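Local coordinates for protein multicopper oxidase (Uncultured bacterium, PDB 4E9X) that probably oxidises substrates at a mononuclear type 1 copper and passes the electrons to a trinuclear copper cluster, where dioxygen is reduced to water, at residues A[73-78]-A[104-109]; A[24-29]-A[55-60]. All blocks are in the same frame, centred on the assembly; numbering follows the deposited sequence.

Interaction 1 (A[73-78]-A[104-109]). With CU (copper (II) ion), chain E; CU (copper (II) ion), chain D; CU (copper (II) ion), chain J.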
ATOM      1  N   ASP A  73     -17.079   9.828 -20.491  1.00 10.87           N
ATOM      2  CA  ASP A  73     -16.275   9.290 -19.392  1.00 11.33           C
ATOM      3  C   ASP A  73     -16.859   8.035 -18.726  1.00 11.53           C
ATOM      4  O   ASP A  73     -16.133   7.307 -18.007  1.00 11.35           O
ATOM      5  CB  ASP A  73     -16.087  10.412 -18.362  1.00 10.92           C
ATOM      6  CG  ASP A  73     -14.965  10.117 -17.370  1.00 10.99           C
ATOM      7  OD1 ASP A  73     -13.880   9.678 -17.787  1.00 10.67           O
ATOM      8  OD2 ASP A  73     -15.184  10.442 -16.150  1.00 11.13           O
ATOM      9  N   GLY A  74     -18.121   7.754 -18.963  1.00 10.99           N
ATOM     10  CA  GLY A  74     -18.683   6.509 -18.494  1.00 11.44           C
ATOM     11  C   GLY A  74     -19.106   6.457 -17.053  1.00 11.11           C
ATOM     12  O   GLY A  74     -19.151   5.366 -16.444  1.00 12.29           O
ATOM     13  N   VAL A  75     -19.471   7.599 -16.433  1.00 11.43           N
ATOM     14  CA  VAL A  75     -19.825   7.544 -15.000  1.00 11.72           C
ATOM     15  C   VAL A  75     -21.330   7.800 -14.848  1.00 10.82           C
ATOM     16  O   VAL A  75     -21.830   8.880 -15.199  1.00 11.39           O
ATOM     17  CB  VAL A  75     -19.022   8.628 -14.258  1.00 10.99           C
ATOM     18  CG1 VAL A  75     -19.440   8.620 -12.794  1.00 13.34           C
ATOM     19  CG2 VAL A  75     -17.531   8.321 -14.400  1.00 12.99           C
ATOM     20  N   PRO A  76     -22.078   6.836 -14.326  1.00 11.25           N
ATOM     21  CA  PRO A  76     -23.533   6.976 -14.263  1.00 11.46           C
ATOM     22  C   PRO A  76     -23.857   8.083 -13.292  1.00 11.24           C
ATOM     23  O   PRO A  76     -23.266   8.253 -12.227  1.00 14.40           O
ATOM     24  CB  PRO A  76     -24.037   5.601 -13.764  1.00 13.29           C
ATOM     25  CG  PRO A  76     -22.853   5.089 -12.998  1.00 14.05           C
ATOM     26  CD  PRO A  76     -21.594   5.588 -13.713  1.00 13.11           C
ATOM     27  N   GLY A  77     -24.852   8.898 -13.633  1.00 12.62           N
ATOM     28  CA  GLY A  77     -25.296  10.001 -12.767  1.00 12.33           C
ATOM     29  C   GLY A  77     -24.367  11.207 -12.777  1.00 11.55           C
ATOM     30  O   GLY A  77     -24.649  12.217 -12.130  1.00 11.69           O
ATOM     31  N   VAL A  78     -23.244  11.059 -13.524  1.00 11.47           N
ATOM     32  CA  VAL A  78     -22.302  12.181 -13.600  1.00 11.22           C
ATOM     33  C   VAL A  78     -22.089  12.589 -15.050  1.00 10.70           C
ATOM     34  O   VAL A  78     -22.233  13.789 -15.368  1.00 11.65           O
ATOM     35  CB  VAL A  78     -20.955  11.850 -12.898  1.00 11.43           C
ATOM     36  CG1 VAL A  78     -20.019  13.034 -13.031  1.00 11.73           C
ATOM     37  CG2 VAL A  78     -21.266  11.471 -11.430  1.00 14.01           C
ATOM     38  N   HIS A 104     -13.208  -0.162 -17.577  1.00  9.66           N
ATOM     39  CA  HIS A 104     -13.964  -0.983 -16.647  1.00  9.43           C
ATOM     40  C   HIS A 104     -15.367  -0.410 -16.459  1.00  9.35           C
ATOM     41  O   HIS A 104     -15.557   0.801 -16.687  1.00 11.81           O
ATOM     42  CB  HIS A 104     -13.279  -1.090 -15.272  1.00  9.27           C
ATOM     43  CG  HIS A 104     -12.962   0.179 -14.531  1.00  9.92           C
ATOM     44  ND1 HIS A 104     -13.877   0.902 -13.815  1.00  9.95           N
ATOM     45  CD2 HIS A 104     -11.787   0.843 -14.411  1.00  9.96           C
ATOM     46  CE1 HIS A 104     -13.264   1.973 -13.275  1.00 10.09           C
ATOM     47  NE2 HIS A 104     -11.987   1.955 -13.603  1.00 10.13           N
ATOM     48  N   CYS A 105     -16.291  -1.231 -15.998  1.00 10.35           N
ATOM     49  CA  CYS A 105     -17.624  -0.669 -15.698  1.00 11.47           C
ATOM     50  C   CYS A 105     -17.499   0.365 -14.596  1.00 10.97           C
ATOM     51  O   CYS A 105     -16.628   0.279 -13.737  1.00 11.26           O
ATOM     52  CB  CYS A 105     -18.533  -1.839 -15.273  1.00 12.18           C
ATOM     53  SG  CYS A 105     -20.251  -1.306 -15.072  1.00 16.43           S
ATOM     54  N   HIS A 106     -18.426   1.327 -14.575  1.00 10.97           N
ATOM     55  CA  HIS A 106     -18.495   2.274 -13.473  1.00 11.06           C
ATOM     56  C   HIS A 106     -19.872   2.319 -12.802  1.00 12.97           C
ATOM     57  O   HIS A 106     -20.193   3.282 -12.105  1.00 14.14           O
ATOM     58  CB  HIS A 106     -18.058   3.677 -13.946  1.00 11.95           C
ATOM     59  CG  HIS A 106     -17.198   4.405 -12.965  1.00 13.57           C
ATOM     60  ND1 HIS A 106     -17.696   4.879 -11.776  1.00 16.72           N
ATOM     61  CD2 HIS A 106     -15.891   4.763 -12.997  1.00 12.84           C
ATOM     62  CE1 HIS A 106     -16.724   5.471 -11.116  1.00 21.00           C
ATOM     63  NE2 HIS A 106     -15.612   5.430 -11.823  1.00 16.79           N
ATOM     64  N   VAL A 107     -20.672   1.269 -12.980  1.00 13.91           N
ATOM     65  CA  VAL A 107     -21.915   1.038 -12.287  1.00 13.72           C
ATOM     66  C   VAL A 107     -21.639  -0.023 -11.178  1.00 14.94           C
ATOM     67  O   VAL A 107     -20.988  -1.049 -11.467  1.00 17.35           O
ATOM     68  CB  VAL A 107     -22.993   0.490 -13.230  1.00 14.18           C
ATOM     69  CG1 VAL A 107     -24.223   0.075 -12.413  1.00 15.97           C
ATOM     70  CG2 VAL A 107     -23.360   1.474 -14.320  1.00 15.82           C
ATOM     71  N   ASN A 108     -22.163   0.218 -10.002  1.00 18.03           N
ATOM     72  CA  ASN A 108     -22.069  -0.788  -8.940  1.00 16.74           C
ATOM     73  C   ASN A 108     -20.651  -1.327  -8.797  1.00 18.78           C
ATOM     74  O   ASN A 108     -20.405  -2.541  -8.759  1.00 18.64           O
ATOM     75  CB  ASN A 108     -23.080  -1.906  -9.291  1.00 20.03           C
ATOM     76  CG  ASN A 108     -24.535  -1.530  -9.030  1.00 22.46           C
ATOM     77  OD1 ASN A 108     -24.777  -0.562  -8.269  1.00 40.85           O
ATOM     78  ND2 ASN A 108     -25.589  -2.191  -9.541  1.00 31.71           N
ATOM     79  N   VAL A 109     -19.651  -0.463  -8.861  1.00 16.18           N
ATOM     80  CA  VAL A 109     -18.270  -0.906  -9.075  1.00 15.59           C
ATOM     81  C   VAL A 109     -17.706  -1.874  -8.048  1.00 14.65           C
ATOM     82  O   VAL A 109     -16.884  -2.720  -8.401  1.00 14.48           O
ATOM     83  CB  VAL A 109     -17.306   0.297  -9.190  1.00 19.70           C
ATOM     84  CG1 VAL A 109     -17.856   1.216 -10.288  1.00 25.87           C
ATOM     85  CG2 VAL A 109     -17.055   1.044  -7.908  1.00 21.78           C
TER
HETATM   86 CU    CU E1402     -10.519   3.027 -12.844  0.80 10.86          CU
HETATM   87 CU    CU D1401     -21.374  -3.176 -14.690  0.90 12.49          CU
HETATM   88 CU    CU J2401     -13.801   6.266 -11.299  0.80 13.69          CU

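Interaction 2 (A[24-29]-A[55-60]). With CU (copper (II) ion), chain D; CU (copper (II) ion), chain K.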
ATOM      1  N   LYS A  24     -19.650 -16.522 -11.908  1.00 11.69           N
ATOM      2  CA  LYS A  24     -20.506 -15.751 -12.809  1.00 11.76           C
ATOM      3  C   LYS A  24     -19.968 -14.337 -12.928  1.00 10.87           C
ATOM      4  O   LYS A  24     -19.749 -13.644 -11.929  1.00 12.13           O
ATOM      5  CB  LYS A  24     -21.951 -15.712 -12.315  1.00 14.17           C
ATOM      6  CG  LYS A  24     -22.677 -17.056 -12.390  1.00 17.93           C
ATOM      7  CD  LYS A  24     -24.168 -16.793 -12.284  1.00 26.93           C
ATOM      8  CE  LYS A  24     -25.063 -17.937 -12.670  1.00 34.00           C
ATOM      9  NZ  LYS A  24     -24.596 -19.160 -13.303  1.00 50.66           N
ATOM     10  N   VAL A  25     -19.738 -13.902 -14.155  1.00 10.86           N
ATOM     11  CA  VAL A  25     -19.116 -12.634 -14.430  1.00 10.09           C
ATOM     12  C   VAL A  25     -19.908 -11.898 -15.511  1.00 10.52           C
ATOM     13  O   VAL A  25     -20.755 -12.481 -16.193  1.00 11.14           O
ATOM     14  CB  VAL A  25     -17.641 -12.757 -14.862  1.00 10.26           C
ATOM     15  CG1 VAL A  25     -16.833 -13.351 -13.651  1.00 12.84           C
ATOM     16  CG2 VAL A  25     -17.461 -13.559 -16.131  1.00 11.18           C
ATOM     17  N   PHE A  26     -19.661 -10.612 -15.681  1.00 10.18           N
ATOM     18  CA  PHE A  26     -20.169  -9.827 -16.787  1.00 10.49           C
ATOM     19  C   PHE A  26     -18.989  -9.518 -17.712  1.00 10.06           C
ATOM     20  O   PHE A  26     -18.319  -8.516 -17.569  1.00 13.19           O
ATOM     21  CB  PHE A  26     -20.817  -8.538 -16.282  1.00 11.56           C
ATOM     22  CG  PHE A  26     -22.065  -8.734 -15.435  1.00 11.54           C
ATOM     23  CD1 PHE A  26     -23.183  -9.398 -15.916  1.00 13.07           C
ATOM     24  CD2 PHE A  26     -22.084  -8.218 -14.140  1.00 13.52           C
ATOM     25  CE1 PHE A  26     -24.338  -9.533 -15.142  1.00 14.04           C
ATOM     26  CE2 PHE A  26     -23.232  -8.354 -13.361  1.00 12.36           C
ATOM     27  CZ  PHE A  26     -24.348  -8.995 -13.888  1.00 13.50           C
ATOM     28  N   GLY A  27     -18.726 -10.428 -18.640  1.00 10.27           N
ATOM     29  CA  GLY A  27     -17.485 -10.312 -19.421  1.00 10.90           C
ATOM     30  C   GLY A  27     -17.701  -9.471 -20.647  1.00 10.25           C
ATOM     31  O   GLY A  27     -18.621  -9.689 -21.453  1.00 11.93           O
ATOM     32  N   PHE A  28     -16.848  -8.485 -20.848  1.00 10.33           N
ATOM     33  CA  PHE A  28     -16.775  -7.778 -22.115  1.00 10.60           C
ATOM     34  C   PHE A  28     -16.407  -8.805 -23.191  1.00 10.16           C
ATOM     35  O   PHE A  28     -15.452  -9.562 -23.044  1.00 10.62           O
ATOM     36  CB  PHE A  28     -15.742  -6.654 -22.023  1.00 10.92           C
ATOM     37  CG  PHE A  28     -16.179  -5.499 -21.104  1.00 11.84           C
ATOM     38  CD1 PHE A  28     -17.309  -4.755 -21.424  1.00 14.19           C
ATOM     39  CD2 PHE A  28     -15.472  -5.209 -19.961  1.00 10.95           C
ATOM     40  CE1 PHE A  28     -17.764  -3.710 -20.607  1.00 12.70           C
ATOM     41  CE2 PHE A  28     -15.878  -4.153 -19.181  1.00 11.86           C
ATOM     42  CZ  PHE A  28     -17.015  -3.374 -19.493  1.00 10.92           C
ATOM     43  N   ASN A  29     -17.214  -8.855 -24.250  1.00 11.19           N
ATOM     44  CA  ASN A  29     -17.122  -9.852 -25.308  1.00 11.51           C
ATOM     45  C   ASN A  29     -17.069 -11.238 -24.689  1.00 11.30           C
ATOM     46  O   ASN A  29     -16.456 -12.165 -25.273  1.00 12.53           O
ATOM     47  CB  ASN A  29     -15.930  -9.595 -26.227  1.00 11.70           C
ATOM     48  CG  ASN A  29     -16.136  -8.408 -27.142  1.00 12.77           C
ATOM     49  OD1 ASN A  29     -17.142  -7.702 -27.045  1.00 19.03           O
ATOM     50  ND2 ASN A  29     -15.194  -8.183 -28.048  1.00 12.86           N
ATOM     51  N   LEU A  55     -28.487  -6.453 -16.390  1.00 17.49           N
ATOM     52  CA  LEU A  55     -28.277  -5.355 -15.440  1.00 16.12           C
ATOM     53  C   LEU A  55     -27.645  -4.194 -16.188  1.00 14.99           C
ATOM     54  O   LEU A  55     -27.010  -4.393 -17.230  1.00 15.31           O
ATOM     55  CB  LEU A  55     -27.343  -5.778 -14.320  1.00 17.58           C
ATOM     56  CG  LEU A  55     -27.821  -6.790 -13.283  1.00 23.11           C
ATOM     57  CD1 LEU A  55     -26.816  -7.058 -12.193  1.00 21.43           C
ATOM     58  CD2 LEU A  55     -29.118  -6.261 -12.649  1.00 28.33           C
ATOM     59  N   PRO A  56     -27.790  -2.959 -15.692  1.00 15.31           N
ATOM     60  CA  PRO A  56     -27.158  -1.823 -16.309  1.00 14.29           C
ATOM     61  C   PRO A  56     -25.636  -1.782 -16.056  1.00 12.89           C
ATOM     62  O   PRO A  56     -25.123  -2.252 -15.028  1.00 13.84           O
ATOM     63  CB  PRO A  56     -27.825  -0.630 -15.626  1.00 15.95           C
ATOM     64  CG  PRO A  56     -28.469  -1.173 -14.405  1.00 24.39           C
ATOM     65  CD  PRO A  56     -28.656  -2.640 -14.540  1.00 20.04           C
ATOM     66  N   HIS A  57     -24.961  -1.186 -17.066  1.00 11.82           N
ATOM     67  CA  HIS A  57     -23.499  -1.015 -16.995  1.00 11.79           C
ATOM     68  C   HIS A  57     -23.111   0.301 -17.665  1.00 10.86           C
ATOM     69  O   HIS A  57     -23.943   0.916 -18.340  1.00 11.65           O
ATOM     70  CB  HIS A  57     -22.788  -2.165 -17.754  1.00 11.90           C
ATOM     71  CG  HIS A  57     -23.128  -3.523 -17.217  1.00 10.36           C
ATOM     72  ND1 HIS A  57     -22.686  -3.997 -16.007  1.00 10.98           N
ATOM     73  CD2 HIS A  57     -23.929  -4.486 -17.764  1.00 10.68           C
ATOM     74  CE1 HIS A  57     -23.212  -5.234 -15.857  1.00 11.19           C
ATOM     75  NE2 HIS A  57     -23.980  -5.539 -16.923  1.00 11.70           N
ATOM     76  N   THR A  58     -21.830   0.652 -17.560  1.00 11.07           N
ATOM     77  CA  THR A  58     -21.206   1.664 -18.409  1.00 11.75           C
ATOM     78  C   THR A  58     -19.783   1.193 -18.760  1.00 11.04           C
ATOM     79  O   THR A  58     -19.394   0.144 -18.246  1.00 12.60           O
ATOM     80  CB  THR A  58     -21.068   3.047 -17.752  1.00 10.97           C
ATOM     81  OG1 THR A  58     -20.272   2.891 -16.558  1.00 11.82           O
ATOM     82  CG2 THR A  58     -22.426   3.648 -17.364  1.00 13.74           C
ATOM     83  N   ILE A  59     -19.061   1.947 -19.560  1.00 11.09           N
ATOM     84  CA  ILE A  59     -17.607   1.736 -19.601  1.00 10.69           C
ATOM     85  C   ILE A  59     -16.945   3.081 -19.333  1.00 11.47           C
ATOM     86  O   ILE A  59     -17.180   4.039 -20.069  1.00 11.49           O
ATOM     87  CB  ILE A  59     -17.121   1.163 -20.926  1.00 10.69           C
ATOM     88  CG1 ILE A  59     -17.871  -0.115 -21.349  1.00 12.99           C
ATOM     89  CG2 ILE A  59     -15.599   0.877 -20.816  1.00 11.60           C
ATOM     90  CD1 ILE A  59     -17.242  -0.738 -22.625  1.00 17.16           C
ATOM     91  N   HIS A  60     -16.105   3.103 -18.300  1.00 10.58           N
ATOM     92  CA  HIS A  60     -15.174   4.182 -18.043  1.00 10.88           C
ATOM     93  C   HIS A  60     -13.783   3.822 -18.563  1.00 10.07           C
ATOM     94  O   HIS A  60     -13.289   2.688 -18.442  1.00 10.87           O
ATOM     95  CB  HIS A  60     -15.112   4.458 -16.533  1.00 10.95           C
ATOM     96  CG  HIS A  60     -13.951   5.342 -16.168  1.00 11.09           C
ATOM     97  ND1 HIS A  60     -13.795   6.636 -16.624  1.00 10.64           N
ATOM     98  CD2 HIS A  60     -12.889   5.093 -15.350  1.00 11.73           C
ATOM     99  CE1 HIS A  60     -12.656   7.122 -16.145  1.00 11.18           C
ATOM    100  NE2 HIS A  60     -12.098   6.212 -15.342  1.00 10.64           N
TER
HETATM  101 CU    CU D1401     -21.374  -3.176 -14.690  0.90 12.49          CU
HETATM  102 CU    CU K2402     -10.855   6.744 -14.064  0.65 14.02          CU

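Interaction 1 (A[73-78]-A[104-109])
Val75 and His106 lie side by side, and the valine puts CG2 over the centre of the imidazole face in a CH-pi contact, 4.1 Å from the ring centroid and 7° off its normal. CG2 sits there because it is anti to the carbonyl carbon of Val75. A second apolar contact is Pro76 CG against Val107 CG2, at 3.9 Å. Around these, backbone oxygens press on carbon atoms. Gly74 O comes within 3.2 Å of His106 CB, and His106 O within 3.1 Å of Pro76 CD. The two loops meet without a direct hydrogen bond; Thr58 OG1 joins them instead, bonded to both Gly74 O and His106 N.

Hydrogen bonds within 104-109 hold the metal ligands in place. His104 ND1 donates to Cys105 O at 2.8 Å, with the oxygen in the imidazole plane; this bond and the copper on NE2 hold the ring from its two nitrogens. Val107 N donates to Cys105 SG at 3.3 Å.

Metal bonds are the third kind of contact here. His104 NE2 shares its copper with His62 and with His254 of the second subunit, His106 NE2 its own with His206 and His252 of that subunit. Cys105 SG, also gripped by Val107 N, binds a third copper at 2.2 Å. This His-Cys-His sequence is the signature of multicopper oxidases, linking the type 1 copper to the trinuclear cluster, here at a subunit interface.

Interaction 2 (A[24-29]-A[55-60])
Phe26 and His57 meet edge-to-face: the imidazole edge points at the phenyl face, with centroids 4.8 Å apart and planes at 63°. The touching atom is His57 CE1, 3.6 Å from Phe26 CD2 and offset toward the rim of the phenyl ring. In His57, CG is anti to the carbonyl carbon (chi1 -59°), and the ring is turned so that ND1 binds the copper at 2.0 Å. NE2 is bonded to Thr53 OG1, so both ring nitrogens are engaged and the imidazole is held at two points as well as packed against Phe26.

Leu55 crosses Phe26 at about a right angle and brings CD1 to 3.6 Å from Phe26 CZ. Farther along strand 21-28, Phe28 and Ile59 reach toward each other tip to tip. Ile59 is extended beyond CG1 (chi2 -174°), which carries CD1 to 3.6 Å from Phe28 CE1. Thr58 O lies near the plane of the Phe28 ring, at its edge; this buried oxygen has no polar partner in the model.

Met118 also touches Phe26 and His57. Together with Cys105 and His112, His57 and Met118 make up the type 1 copper site of a cupredoxin domain; Phe26 forms second-shell packing against it, while Phe28 packs on Ile59.

Both segments of interaction 2 precede those of interaction 1 along the chain, and all four belong to the first multicopper oxidase domain, the centres of the two contacts about 11 Å apart. They meet directly: besides the Thr58 bridge, His60 ND1 is 2.8 Å from Asp73 O, a probable hydrogen bond. Interaction 2 sets strand 21-28 against the loop entering strand 60-62; interaction 1 joins the loop that follows that strand to the one leaving its sheet neighbour, 101-104. Both supply ligands to the same type 1 copper, and both continue to coppers shared with the second subunit. The arrangement is consistent with electron transfer from the mononuclear site to the oxygen-reducing cluster.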